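PDB 3GLD: pilin, which forms the backbone of the streptococcal pilus as covalently linked stacked subunits, supporting adhesion to host cells, bacterial aggregation and biofilm formation. Local coordinates for residues 37-42 with 111-116; 31-36 with 234-239; 175-180 with 251-256; 164-169 with 179-184. The protein carries 2 engineered substitutions. All coordinates share one frame; numbering follows the deposited sequence.

Contact 1 of 4, residues 37-42 with 111-116; sequences TDFTFK and PGVSYD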
loop_
_atom_site.group_PDB
_atom_site.type_symbol
_atom_site.label_atom_id
_atom_site.label_comp_id
_atom_site.label_asym_id
_atom_site.label_seq_id
_atom_site.Cartn_x
_atom_site.Cartn_y
_atom_site.Cartn_z
ATOM N N THR A 37 0.483 6.270 -6.274
ATOM C CA THR A 37 1.123 7.206 -5.351
ATOM C C THR A 37 2.644 7.223 -5.573
ATOM O O THR A 37 3.208 6.274 -6.110
ATOM C CB THR A 37 0.856 6.809 -3.873
ATOM O OG1 THR A 37 1.416 7.789 -2.985
ATOM C CG2 THR A 37 1.480 5.447 -3.549
ATOM N N ASP A 38 3.287 8.301 -5.132
ATOM C CA ASP A 38 4.753 8.340 -4.976
ATOM C C ASP A 38 5.147 7.980 -3.560
ATOM O O ASP A 38 4.332 8.091 -2.642
ATOM C CB ASP A 38 5.265 9.750 -5.254
ATOM C CG ASP A 38 5.101 10.159 -6.704
ATOM O OD1 ASP A 38 4.873 9.266 -7.551
ATOM O OD2 ASP A 38 5.192 11.384 -6.990
ATOM N N PHE A 39 6.398 7.548 -3.383
ATOM C CA PHE A 39 7.069 7.588 -2.092
ATOM C C PHE A 39 8.386 8.346 -2.280
ATOM O O PHE A 39 9.091 8.125 -3.273
ATOM C CB PHE A 39 7.329 6.181 -1.541
ATOM C CG PHE A 39 6.080 5.426 -1.211
ATOM C CD1 PHE A 39 5.339 5.745 -0.080
ATOM C CD2 PHE A 39 5.609 4.429 -2.066
ATOM C CE1 PHE A 39 4.158 5.068 0.203
ATOM C CE2 PHE A 39 4.433 3.739 -1.788
ATOM C CZ PHE A 39 3.715 4.051 -0.649
ATOM N N THR A 40 8.692 9.230 -1.330
ATOM C CA THR A 40 9.789 10.168 -1.446
ATOM C C THR A 40 10.845 9.876 -0.374
ATOM O O THR A 40 10.526 9.471 0.758
ATOM C CB THR A 40 9.298 11.636 -1.352
ATOM O OG1 THR A 40 8.487 11.928 -2.490
ATOM C CG2 THR A 40 10.478 12.632 -1.375
ATOM N N PHE A 41 12.104 10.082 -0.752
ATOM C CA PHE A 41 13.231 9.826 0.142
ATOM C C PHE A 41 14.114 11.038 0.132
ATOM O O PHE A 41 14.286 11.678 -0.902
ATOM C CB PHE A 41 13.994 8.561 -0.281
ATOM C CG PHE A 41 13.082 7.397 -0.593
ATOM C CD1 PHE A 41 12.579 6.600 0.423
ATOM C CD2 PHE A 41 12.704 7.128 -1.908
ATOM C CE1 PHE A 41 11.715 5.551 0.136
ATOM C CE2 PHE A 41 11.846 6.079 -2.202
ATOM C CZ PHE A 41 11.353 5.291 -1.172
ATOM N N LYS A 42 14.650 11.354 1.306
ATOM C CA LYS A 42 15.433 12.544 1.526
ATOM C C LYS A 42 16.830 12.147 2.001
ATOM O O LYS A 42 16.991 11.202 2.794
ATOM C CB LYS A 42 14.753 13.392 2.609
ATOM C CG LYS A 42 15.394 14.754 2.903
ATOM C CD LYS A 42 14.649 15.527 4.028
ATOM C CE LYS A 42 14.823 14.884 5.401
ATOM N NZ LYS A 42 14.352 15.812 6.488
ATOM N N PRO A 111 -3.683 6.353 2.287
ATOM C CA PRO A 111 -4.556 5.544 3.152
ATOM C C PRO A 111 -4.177 4.067 3.153
ATOM O O PRO A 111 -3.857 3.513 2.108
ATOM C CB PRO A 111 -5.950 5.755 2.544
ATOM C CG PRO A 111 -5.826 7.034 1.759
ATOM C CD PRO A 111 -4.446 6.990 1.202
ATOM N N GLY A 112 -4.198 3.454 4.335
ATOM C CA GLY A 112 -3.796 2.066 4.511
ATOM C C GLY A 112 -2.294 1.792 4.580
ATOM O O GLY A 112 -1.892 0.642 4.799
ATOM N N VAL A 113 -1.464 2.815 4.366
ATOM C CA VAL A 113 0.003 2.620 4.368
ATOM C C VAL A 113 0.677 2.982 5.687
ATOM O O VAL A 113 0.488 4.068 6.211
ATOM C CB VAL A 113 0.715 3.381 3.204
ATOM C CG1 VAL A 113 2.236 3.209 3.299
ATOM C CG2 VAL A 113 0.194 2.878 1.847
ATOM N N SER A 114 1.454 2.043 6.207
ATOM C CA SER A 114 2.303 2.266 7.365
ATOM C C SER A 114 3.720 2.518 6.865
ATOM O O SER A 114 4.282 1.692 6.138
ATOM C CB SER A 114 2.304 1.031 8.256
ATOM O OG SER A 114 1.006 0.779 8.764
ATOM N N TYR A 115 4.289 3.649 7.270
ATOM C CA TYR A 115 5.556 4.110 6.732
ATOM C C TYR A 115 6.776 3.580 7.471
ATOM O O TYR A 115 6.792 3.512 8.709
ATOM C CB TYR A 115 5.561 5.640 6.671
ATOM C CG TYR A 115 4.725 6.154 5.521
ATOM C CD1 TYR A 115 5.307 6.433 4.281
ATOM C CD2 TYR A 115 3.345 6.319 5.657
ATOM C CE1 TYR A 115 4.536 6.892 3.220
ATOM C CE2 TYR A 115 2.565 6.769 4.604
ATOM C CZ TYR A 115 3.160 7.047 3.388
ATOM O OH TYR A 115 2.378 7.493 2.357
ATOM N N ASP A 116 7.793 3.193 6.703
ATOM C CA ASP A 116 9.085 2.806 7.267
ATOM C C ASP A 116 9.736 3.996 7.966
ATOM O O ASP A 116 9.940 5.058 7.366
ATOM C CB ASP A 116 10.008 2.249 6.183
ATOM C CG ASP A 116 11.195 1.488 6.759
ATOM O OD1 ASP A 116 11.570 1.763 7.919
ATOM O OD2 ASP A 116 11.740 0.607 6.060
#

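Contact 2 of 4, residues 31-36 with 234-239; sequences NALIPN and NLPVGV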
loop_
_atom_site.group_PDB
_atom_site.type_symbol
_atom_site.label_atom_id
_atom_site.label_comp_id
_atom_site.label_asym_id
_atom_site.label_seq_id
_atom_site.Cartn_x
_atom_site.Cartn_y
_atom_site.Cartn_z
ATOM N N ASN A 31 -3.510 -10.175 -2.375
ATOM C CA ASN A 31 -4.343 -9.782 -3.507
ATOM C C ASN A 31 -4.655 -8.288 -3.517
ATOM O O ASN A 31 -5.498 -7.835 -4.279
ATOM C CB ASN A 31 -5.653 -10.573 -3.491
ATOM C CG ASN A 31 -5.449 -12.053 -3.757
ATOM O OD1 ASN A 31 -4.791 -12.437 -4.726
ATOM N ND2 ASN A 31 -6.029 -12.895 -2.901
ATOM N N ALA A 32 -3.977 -7.511 -2.671
ATOM C CA ALA A 32 -4.284 -6.076 -2.565
ATOM C C ALA A 32 -4.126 -5.356 -3.886
ATOM O O ALA A 32 -3.216 -5.668 -4.659
ATOM C CB ALA A 32 -3.403 -5.411 -1.505
ATOM N N LEU A 33 -5.017 -4.397 -4.140
ATOM C CA LEU A 33 -4.817 -3.380 -5.167
ATOM C C LEU A 33 -3.692 -2.416 -4.758
ATOM O O LEU A 33 -3.526 -2.128 -3.560
ATOM C CB LEU A 33 -6.114 -2.602 -5.422
ATOM C CG LEU A 33 -7.246 -3.296 -6.213
ATOM C CD1 LEU A 33 -7.912 -4.400 -5.395
ATOM C CD2 LEU A 33 -8.271 -2.261 -6.633
ATOM N N ILE A 34 -2.911 -1.958 -5.743
ATOM C CA ILE A 34 -1.738 -1.105 -5.481
ATOM C C ILE A 34 -2.146 0.331 -5.805
ATOM O O ILE A 34 -2.543 0.622 -6.927
ATOM C CB ILE A 34 -0.481 -1.537 -6.342
ATOM C CG1 ILE A 34 -0.111 -3.014 -6.102
ATOM C CG2 ILE A 34 0.719 -0.611 -6.122
ATOM C CD1 ILE A 34 0.176 -3.394 -4.630
ATOM N N PRO A 35 -2.053 1.234 -4.819
ATOM C CA PRO A 35 -2.476 2.627 -5.030
ATOM C C PRO A 35 -1.560 3.409 -5.996
ATOM O O PRO A 35 -0.366 3.132 -6.057
ATOM C CB PRO A 35 -2.416 3.228 -3.614
ATOM C CG PRO A 35 -1.411 2.372 -2.891
ATOM C CD PRO A 35 -1.550 1.000 -3.457
ATOM N N ASN A 36 -2.136 4.353 -6.735
ATOM C CA ASN A 36 -1.377 5.321 -7.520
ATOM C C ASN A 36 -0.811 6.355 -6.559
ATOM O O ASN A 36 -1.542 7.214 -6.084
ATOM C CB ASN A 36 -2.255 6.079 -8.526
ATOM C CG ASN A 36 -3.060 5.185 -9.428
ATOM O OD1 ASN A 36 -4.241 5.455 -9.656
ATOM N ND2 ASN A 36 -2.444 4.143 -9.969
ATOM N N ASN A 234 -10.710 -7.914 -0.768
ATOM C CA ASN A 234 -9.543 -7.011 -0.916
ATOM C C ASN A 234 -9.957 -5.555 -1.139
ATOM O O ASN A 234 -9.439 -4.881 -2.012
ATOM C CB ASN A 234 -8.588 -7.508 -2.012
ATOM C CG ASN A 234 -9.217 -7.537 -3.401
ATOM O OD1 ASN A 234 -10.434 -7.466 -3.549
ATOM N ND2 ASN A 234 -8.366 -7.640 -4.440
ATOM N N LEU A 235 -10.944 -5.084 -0.376
ATOM C CA LEU A 235 -11.375 -3.689 -0.464
ATOM C C LEU A 235 -10.246 -2.764 0.002
ATOM O O LEU A 235 -9.776 -2.890 1.123
ATOM C CB LEU A 235 -12.608 -3.467 0.417
ATOM C CG LEU A 235 -13.245 -2.072 0.420
ATOM C CD1 LEU A 235 -13.799 -1.728 -0.939
ATOM C CD2 LEU A 235 -14.343 -2.015 1.474
ATOM N N PRO A 236 -9.802 -1.829 -0.860
ATOM C CA PRO A 236 -8.771 -0.947 -0.323
ATOM C C PRO A 236 -9.274 0.025 0.746
ATOM O O PRO A 236 -10.461 0.385 0.776
ATOM C CB PRO A 236 -8.261 -0.184 -1.558
ATOM C CG PRO A 236 -8.789 -0.934 -2.756
ATOM C CD PRO A 236 -10.047 -1.611 -2.297
ATOM N N VAL A 237 -8.353 0.466 1.610
ATOM C CA VAL A 237 -8.638 1.529 2.568
ATOM C C VAL A 237 -8.839 2.865 1.851
ATOM O O VAL A 237 -8.162 3.155 0.854
ATOM C CB VAL A 237 -7.477 1.672 3.610
ATOM C CG1 VAL A 237 -7.792 2.781 4.626
ATOM C CG2 VAL A 237 -7.254 0.370 4.358
ATOM N N GLY A 238 -9.758 3.682 2.358
ATOM C CA GLY A 238 -10.015 5.008 1.791
ATOM C C GLY A 238 -11.007 5.077 0.631
ATOM O O GLY A 238 -11.128 6.116 -0.021
ATOM N N VAL A 239 -11.740 3.989 0.393
ATOM C CA VAL A 239 -12.677 3.916 -0.734
ATOM C C VAL A 239 -14.108 4.124 -0.274
ATOM O O VAL A 239 -14.580 3.461 0.667
ATOM C CB VAL A 239 -12.544 2.590 -1.527
ATOM C CG1 VAL A 239 -13.737 2.390 -2.496
ATOM C CG2 VAL A 239 -11.233 2.567 -2.329
HETATM O O HOH W 1 -6.853 -4.192 -1.782
#

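Contact 3 of 4, residues 175-180 with 251-256; sequences RSKDFN and EKYTTN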
loop_
_atom_site.group_PDB
_atom_site.type_symbol
_atom_site.label_atom_id
_atom_site.label_comp_id
_atom_site.label_asym_id
_atom_site.label_seq_id
_atom_site.Cartn_x
_atom_site.Cartn_y
_atom_site.Cartn_z
ATOM N N ARG A 175 -37.530 -17.552 4.355
ATOM C CA ARG A 175 -36.104 -17.898 4.439
ATOM C C ARG A 175 -35.486 -18.433 3.126
ATOM O O ARG A 175 -34.261 -18.610 3.040
ATOM C CB ARG A 175 -35.839 -18.870 5.602
ATOM C CG ARG A 175 -35.609 -18.200 6.976
ATOM C CD ARG A 175 -36.838 -17.445 7.514
ATOM N NE ARG A 175 -36.655 -17.043 8.916
ATOM C CZ ARG A 175 -37.583 -16.444 9.654
ATOM N NH1 ARG A 175 -38.783 -16.179 9.145
ATOM N NH2 ARG A 175 -37.325 -16.131 10.920
ATOM N N SER A 176 -36.311 -18.655 2.105
ATOM C CA SER A 176 -35.808 -19.111 0.807
ATOM C C SER A 176 -35.851 -18.033 -0.301
ATOM O O SER A 176 -35.377 -18.250 -1.423
ATOM C CB SER A 176 -36.501 -20.412 0.383
ATOM O OG SER A 176 -37.888 -20.191 0.140
ATOM N N LYS A 177 -36.364 -16.853 0.041
ATOM C CA LYS A 177 -36.442 -15.759 -0.900
ATOM C C LYS A 177 -35.076 -15.088 -1.175
ATOM O O LYS A 177 -34.284 -14.850 -0.249
ATOM C CB LYS A 177 -37.457 -14.724 -0.408
ATOM C CG LYS A 177 -37.600 -13.486 -1.301
ATOM C CD LYS A 177 -38.484 -12.464 -0.616
ATOM C CE LYS A 177 -38.655 -11.235 -1.469
ATOM N NZ LYS A 177 -39.397 -11.517 -2.755
ATOM N N ASP A 178 -34.814 -14.831 -2.456
ATOM C CA ASP A 178 -33.672 -14.021 -2.866
ATOM C C ASP A 178 -33.967 -12.527 -2.839
ATOM O O ASP A 178 -34.880 -12.054 -3.506
ATOM C CB ASP A 178 -33.119 -14.479 -4.209
ATOM C CG ASP A 178 -32.017 -15.501 -4.035
ATOM O OD1 ASP A 178 -30.910 -15.136 -3.567
ATOM O OD2 ASP A 178 -32.261 -16.681 -4.312
ATOM N N PHE A 179 -33.208 -11.787 -2.027
ATOM C CA PHE A 179 -33.343 -10.342 -1.997
ATOM C C PHE A 179 -32.266 -9.764 -2.906
ATOM O O PHE A 179 -31.123 -10.218 -2.853
ATOM C CB PHE A 179 -33.192 -9.828 -0.570
ATOM C CG PHE A 179 -34.286 -10.285 0.364
ATOM C CD1 PHE A 179 -35.296 -9.410 0.725
ATOM C CD2 PHE A 179 -34.282 -11.579 0.902
ATOM C CE1 PHE A 179 -36.314 -9.806 1.585
ATOM C CE2 PHE A 179 -35.304 -11.986 1.750
ATOM C CZ PHE A 179 -36.324 -11.103 2.092
ATOM N N ASN A 180 -32.633 -8.777 -3.734
ATOM C CA ASN A 180 -31.705 -8.129 -4.663
ATOM C C ASN A 180 -30.882 -7.015 -4.009
ATOM O O ASN A 180 -31.405 -6.229 -3.222
ATOM C CB ASN A 180 -32.446 -7.516 -5.846
ATOM C CG ASN A 180 -32.989 -8.549 -6.819
ATOM O OD1 ASN A 180 -32.477 -9.664 -6.940
ATOM N ND2 ASN A 180 -34.040 -8.167 -7.532
ATOM N N GLU A 251 -44.106 -6.164 -0.823
ATOM C CA GLU A 251 -44.164 -7.583 -0.472
ATOM C C GLU A 251 -44.316 -7.825 1.042
ATOM O O GLU A 251 -44.220 -8.967 1.516
ATOM C CB GLU A 251 -42.990 -8.354 -1.094
ATOM C CG GLU A 251 -43.137 -8.529 -2.615
ATOM C CD GLU A 251 -41.824 -8.884 -3.305
ATOM O OE1 GLU A 251 -41.321 -10.002 -3.082
ATOM O OE2 GLU A 251 -41.304 -8.048 -4.092
ATOM N N LYS A 252 -44.591 -6.746 1.784
ATOM C CA LYS A 252 -44.880 -6.804 3.229
ATOM C C LYS A 252 -43.632 -7.094 4.088
ATOM O O LYS A 252 -43.730 -7.647 5.192
ATOM C CB LYS A 252 -46.007 -7.804 3.557
ATOM C CG LYS A 252 -47.270 -7.721 2.649
ATOM C CD LYS A 252 -48.195 -6.559 3.029
ATOM C CE LYS A 252 -49.363 -6.388 2.038
ATOM N NZ LYS A 252 -48.922 -5.815 0.726
ATOM N N TYR A 253 -42.464 -6.723 3.569
ATOM C CA TYR A 253 -41.231 -6.733 4.364
ATOM C C TYR A 253 -40.868 -5.349 4.856
ATOM O O TYR A 253 -41.005 -4.366 4.129
ATOM C CB TYR A 253 -40.061 -7.295 3.555
ATOM C CG TYR A 253 -40.113 -8.787 3.403
ATOM C CD1 TYR A 253 -39.530 -9.622 4.350
ATOM C CD2 TYR A 253 -40.752 -9.366 2.319
ATOM C CE1 TYR A 253 -39.589 -11.009 4.216
ATOM C CE2 TYR A 253 -40.812 -10.744 2.180
ATOM C CZ TYR A 253 -40.234 -11.554 3.133
ATOM O OH TYR A 253 -40.290 -12.919 2.983
ATOM N N THR A 254 -40.392 -5.270 6.095
ATOM C CA THR A 254 -39.707 -4.064 6.545
ATOM C C THR A 254 -38.196 -4.330 6.535
ATOM O O THR A 254 -37.734 -5.419 6.903
ATOM C CB THR A 254 -40.115 -3.697 7.960
ATOM O OG1 THR A 254 -39.808 -4.801 8.807
ATOM C CG2 THR A 254 -41.623 -3.400 8.041
ATOM N N THR A 255 -37.429 -3.339 6.112
ATOM C CA THR A 255 -35.986 -3.510 5.998
ATOM C C THR A 255 -35.231 -2.529 6.891
ATOM O O THR A 255 -35.509 -1.327 6.894
ATOM C CB THR A 255 -35.531 -3.399 4.544
ATOM O OG1 THR A 255 -36.213 -4.389 3.773
ATOM C CG2 THR A 255 -34.004 -3.633 4.420
ATOM N N ASN A 256 -34.297 -3.076 7.667
ATOM C CA ASN A 256 -33.412 -2.281 8.497
ATOM C C ASN A 256 -31.955 -2.687 8.267
ATOM O O ASN A 256 -31.658 -3.869 8.017
ATOM C CB ASN A 256 -33.792 -2.394 9.972
ATOM C CG ASN A 256 -35.137 -1.709 10.292
ATOM O OD1 ASN A 256 -36.220 -2.290 10.086
ATOM N ND2 ASN A 256 -35.070 -0.485 10.817
#

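Contact 4 of 4, residues 164-169 with 179-184; sequences VKKKVS and FNFGLT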
loop_
_atom_site.group_PDB
_atom_site.type_symbol
_atom_site.label_atom_id
_atom_site.label_comp_id
_atom_site.label_asym_id
_atom_site.label_seq_id
_atom_site.Cartn_x
_atom_site.Cartn_y
_atom_site.Cartn_z
ATOM N N VAL A 164 -21.462 -8.339 3.550
ATOM C CA VAL A 164 -22.879 -7.960 3.530
ATOM C C VAL A 164 -23.721 -9.186 3.820
ATOM O O VAL A 164 -23.592 -10.200 3.157
ATOM C CB VAL A 164 -23.315 -7.315 2.168
ATOM C CG1 VAL A 164 -24.820 -6.888 2.220
ATOM C CG2 VAL A 164 -22.421 -6.128 1.824
ATOM N N LYS A 165 -24.578 -9.088 4.827
ATOM C CA LYS A 165 -25.324 -10.226 5.306
ATOM C C LYS A 165 -26.804 -9.939 5.184
ATOM O O LYS A 165 -27.230 -8.792 5.378
ATOM C CB LYS A 165 -25.011 -10.477 6.786
ATOM C CG LYS A 165 -23.618 -10.971 7.031
ATOM C CD LYS A 165 -23.283 -11.049 8.542
ATOM C CE LYS A 165 -24.056 -12.148 9.268
ATOM N NZ LYS A 165 -23.590 -12.257 10.683
ATOM N N LYS A 166 -27.579 -10.981 4.873
ATOM C CA LYS A 166 -29.044 -10.894 4.879
ATOM C C LYS A 166 -29.581 -11.767 6.015
ATOM O O LYS A 166 -29.206 -12.940 6.158
ATOM C CB LYS A 166 -29.629 -11.365 3.544
ATOM C CG LYS A 166 -31.178 -11.432 3.540
ATOM C CD LYS A 166 -31.725 -10.027 3.400
ATOM C CE LYS A 166 -33.066 -9.913 4.058
ATOM N NZ LYS A 166 -33.651 -8.574 3.782
ATOM N N LYS A 167 -30.452 -11.174 6.823
ATOM C CA LYS A 167 -31.131 -11.868 7.894
ATOM C C LYS A 167 -32.655 -11.721 7.662
ATOM O O LYS A 167 -33.157 -10.609 7.462
ATOM C CB LYS A 167 -30.737 -11.236 9.231
ATOM C CG LYS A 167 -31.446 -11.847 10.431
ATOM C CD LYS A 167 -31.040 -11.137 11.731
ATOM C CE LYS A 167 -31.327 -12.014 12.949
ATOM N NZ LYS A 167 -30.685 -11.420 14.169
ATOM N N VAL A 168 -33.381 -12.834 7.686
ATOM C CA VAL A 168 -34.856 -12.775 7.603
ATOM C C VAL A 168 -35.468 -13.091 8.968
ATOM O O VAL A 168 -35.100 -14.079 9.599
ATOM C CB VAL A 168 -35.423 -13.713 6.513
ATOM C CG1 VAL A 168 -36.955 -13.761 6.575
ATOM C CG2 VAL A 168 -34.943 -13.252 5.132
ATOM N N SER A 169 -36.393 -12.239 9.403
ATOM C CA SER A 169 -37.050 -12.416 10.703
ATOM C C SER A 169 -38.572 -12.345 10.579
ATOM O O SER A 169 -39.110 -11.940 9.541
ATOM C CB SER A 169 -36.565 -11.362 11.688
ATOM O OG SER A 169 -36.794 -10.077 11.164
ATOM N N PHE A 179 -33.208 -11.787 -2.027
ATOM C CA PHE A 179 -33.343 -10.342 -1.997
ATOM C C PHE A 179 -32.266 -9.764 -2.906
ATOM O O PHE A 179 -31.123 -10.218 -2.853
ATOM C CB PHE A 179 -33.192 -9.828 -0.570
ATOM C CG PHE A 179 -34.286 -10.285 0.364
ATOM C CD1 PHE A 179 -35.296 -9.410 0.725
ATOM C CD2 PHE A 179 -34.282 -11.579 0.902
ATOM C CE1 PHE A 179 -36.314 -9.806 1.585
ATOM C CE2 PHE A 179 -35.304 -11.986 1.750
ATOM C CZ PHE A 179 -36.324 -11.103 2.092
ATOM N N ASN A 180 -32.633 -8.777 -3.734
ATOM C CA ASN A 180 -31.705 -8.129 -4.663
ATOM C C ASN A 180 -30.882 -7.015 -4.009
ATOM O O ASN A 180 -31.405 -6.229 -3.222
ATOM C CB ASN A 180 -32.446 -7.516 -5.846
ATOM C CG ASN A 180 -32.989 -8.549 -6.819
ATOM O OD1 ASN A 180 -32.477 -9.664 -6.940
ATOM N ND2 ASN A 180 -34.040 -8.167 -7.532
ATOM N N PHE A 181 -29.614 -6.915 -4.393
ATOM C CA PHE A 181 -28.737 -5.885 -3.833
ATOM C C PHE A 181 -27.879 -5.255 -4.935
ATOM O O PHE A 181 -27.608 -5.889 -5.963
ATOM C CB PHE A 181 -27.789 -6.501 -2.803
ATOM C CG PHE A 181 -28.450 -6.994 -1.526
ATOM C CD1 PHE A 181 -28.549 -6.160 -0.411
ATOM C CD2 PHE A 181 -28.875 -8.320 -1.408
ATOM C CE1 PHE A 181 -29.134 -6.613 0.783
ATOM C CE2 PHE A 181 -29.467 -8.792 -0.220
ATOM C CZ PHE A 181 -29.587 -7.937 0.885
ATOM N N GLY A 182 -27.445 -4.015 -4.699
ATOM C CA GLY A 182 -26.421 -3.360 -5.516
ATOM C C GLY A 182 -25.289 -2.851 -4.621
ATOM O O GLY A 182 -25.542 -2.378 -3.509
ATOM N N LEU A 183 -24.048 -3.001 -5.088
ATOM C CA LEU A 183 -22.879 -2.451 -4.413
ATOM C C LEU A 183 -22.147 -1.586 -5.430
ATOM O O LEU A 183 -21.852 -2.042 -6.540
ATOM C CB LEU A 183 -21.930 -3.557 -3.911
ATOM C CG LEU A 183 -20.449 -3.192 -3.630
ATOM C CD1 LEU A 183 -20.325 -2.467 -2.285
ATOM C CD2 LEU A 183 -19.632 -4.465 -3.604
ATOM N N THR A 184 -21.862 -0.349 -5.044
ATOM C CA THR A 184 -21.033 0.544 -5.858
ATOM C C THR A 184 -19.862 1.046 -5.028
ATOM O O THR A 184 -20.051 1.648 -3.976
ATOM C CB THR A 184 -21.836 1.731 -6.381
ATOM O OG1 THR A 184 -23.042 1.249 -6.971
ATOM C CG2 THR A 184 -21.031 2.524 -7.422
#

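Contact 1 of 4, residues 37-42 with 111-116
Phe39 and Tyr115 mark the nearest approach of the two backbones, yet their CA atoms stay 9.6 Å apart, so side chains alone bridge the gap and no hydrogen bond crosses it. This is the interior of the N-terminal immunoglobulin-like domain: strand 37-45 belongs to one sheet, while the short strand 113-114 pairs with strand 151-169 of the other. Phe39 leans in from its strand with CG beside the backbone N, anti to the carbonyl carbon (chi1 -66°), which brings the CD1-CE1 side of the ring to Tyr115. CE1 of Tyr115 comes to the edge of the Phe39 ring, near its plane, 3.5 Å from Phe39 CE1. The planes are inclined at 66° with centroids 5.8 Å apart, an oblique pairing. Val113 adds a branched aliphatic wedge: its CG1 is 4.1 Å from Phe39 CE1 and also lies above the rim of one face of Tyr115. Phenylalanine suits the buried place, having no polar atom to satisfy, and its ring also makes a cation-pi contact with Lys23, the lysine of this domain's isopeptide site. The side chain of Ala104, an engineered residue at the autocatalytic position, is about 6 Å from that of Tyr115. Tyrosine suits the margin of the core, because its OH, 3.7 Å from Phe39 CE1, takes a hydrogen bond from Val110 N.

Contact 2 of 4, residues 31-36 with 234-239
Asn234 reaches across to Asn31 and Leu33 where the two immunoglobulin-like domains of the pilin abut, a loop of the first domain facing a strand end of the second. Asn234 CB lies 3.8 Å from Asn31 O. With chi1 at 63°, CG sits between the backbone N and the carbonyl carbon, and there it packs 3.9 Å from Leu33 CD1. At the tip the amide divides its work. ND2 gives Asn31 O a hydrogen bond of 2.9 Å that is nearly straight at the hydrogen (170°); the acceptor lies in the plane of the amide, whereas the donor stands well above the carbonyl plane, 41° out of it. OD1 accepts from Met198 N in strand 196-202, so both ends of the amide are held and its rotation is fixed. Leu33 packs beside it, CD1 meeting ND2 at 3.4 Å while CB comes 4.1 Å from Pro236 CG. A water between the backbones accepts from Leu33 N and donates to Asn234 O. Asparagine, with a donor and an acceptor on one short arm, suits this buried seam: directional bonds satisfy its polar groups and aliphatic contacts pack around them, consistent with a defined junction.

Contact 3 of 4, residues 175-180 with 251-256
Phe179 and Tyr253 meet as a T-shaped aromatic pair at one end of the C-terminal immunoglobulin-like domain, where strands 179-185 and 254-261, members of different sheets, face each other. The rings stand almost perpendicular, planes at 86° and centroids 5.3 Å apart. Phenylalanine is the edge and tyrosine the face: Phe179 CZ lies 3.9 Å from Tyr253 CE1, over the rim of the tyrosine ring rather than its centre. Phe179 also lies close to Glu245, which autocatalyses the domain's isopeptide bond.

The second kind of contact is aliphatic. Lys177 runs antiparallel alongside the tyrosine, its CD 4.0 Å from Tyr253 CE2, and the same carbon lies above the rim of one Phe179 face. A long, flexible lysine can thus cover the rings with methylenes and still deliver its charge to the surface.

That charge makes the third contact, a salt bridge with Glu251. The Lys177 chain is extended up to its last torsion and then bends (chi4 65°), turning NZ to OE1 of Glu251 at a modelled 2.5 Å, too short for its exact length to be trusted. Glu251 OE2 is modelled 4.2 Å from Lys177 NZ, which suggests that a single oxygen carries the bridge. Tyr253 OH, beyond the aromatic contact, accepts from Asp174 N, while Lys177 CD passes 4.1 Å from that same oxygen.

Contact 4 of 4, residues 164-169 with 179-184
One face of the Phe179 ring is covered by the end of Lys166, and the edge of Phe181 receives the same side chain further back. Lys166 CE sits over the middle of Phe179, 3.7 Å from the centroid and 7° off the ring normal, a CH-pi contact. NZ stands over the same face, where a cation-pi contact would place an ammonium, but it is joined covalently to Asn290 CG, so a neutral isopeptide amide lies against the ring. Further back along the side chain, Lys166 CD comes to the edge of Phe181, 3.9 Å from CZ and near the ring plane. The path between the two rings is set by a bend at chi2 (77°), after CG has left anti to the backbone N. Val168 adds to the packing with CG2 3.6 Å from Phe179 CE2, approaching obliquely. Phenylalanines suit these places by walling a buried lysine in apolar surroundings, and a branched valine fills beside them. The polar need of NZ is met by a hydrogen bond to Glu245 OE1, the residue that autocatalyses the cross-link. The strands run roughly antiparallel (154°) with axes 10.0 Å apart, as opposing layers of the domain's sandwich rather than as paired neighbours. Strand 151-169 lies between 229-236 and 284-291, the latter bearing Asn290, so the cross-link ties adjacent parallel strands; strand 179-185 is flanked by 220-224 and by 240-245, which brings Glu245 from the opposite sheet.

Contacts 1 and 2 lie 14 Å apart between centres and touch, Pro111 and Gly112 of contact 1 packing on Val237 and Gly238 of contact 2. Contacts 3 and 4, centres 9 Å apart, share Phe179 and strand 179-185. Contacts 1 and 3 have centres about 45 Å apart, at separate places along the elongated molecule. Contact 1 bridges the N-terminal domain's sheets, contacts 3 and 4 those of the C-terminal domain, and contact 2 joins the two domains. In sequence, 31-36 opens and 234-239 closes around contacts 1 and 4, before 251-256 completes contact 3. Strand 151-169, broken by a bulge or short loop, runs through both domains and with contact 2 joins them into one elongated subunit.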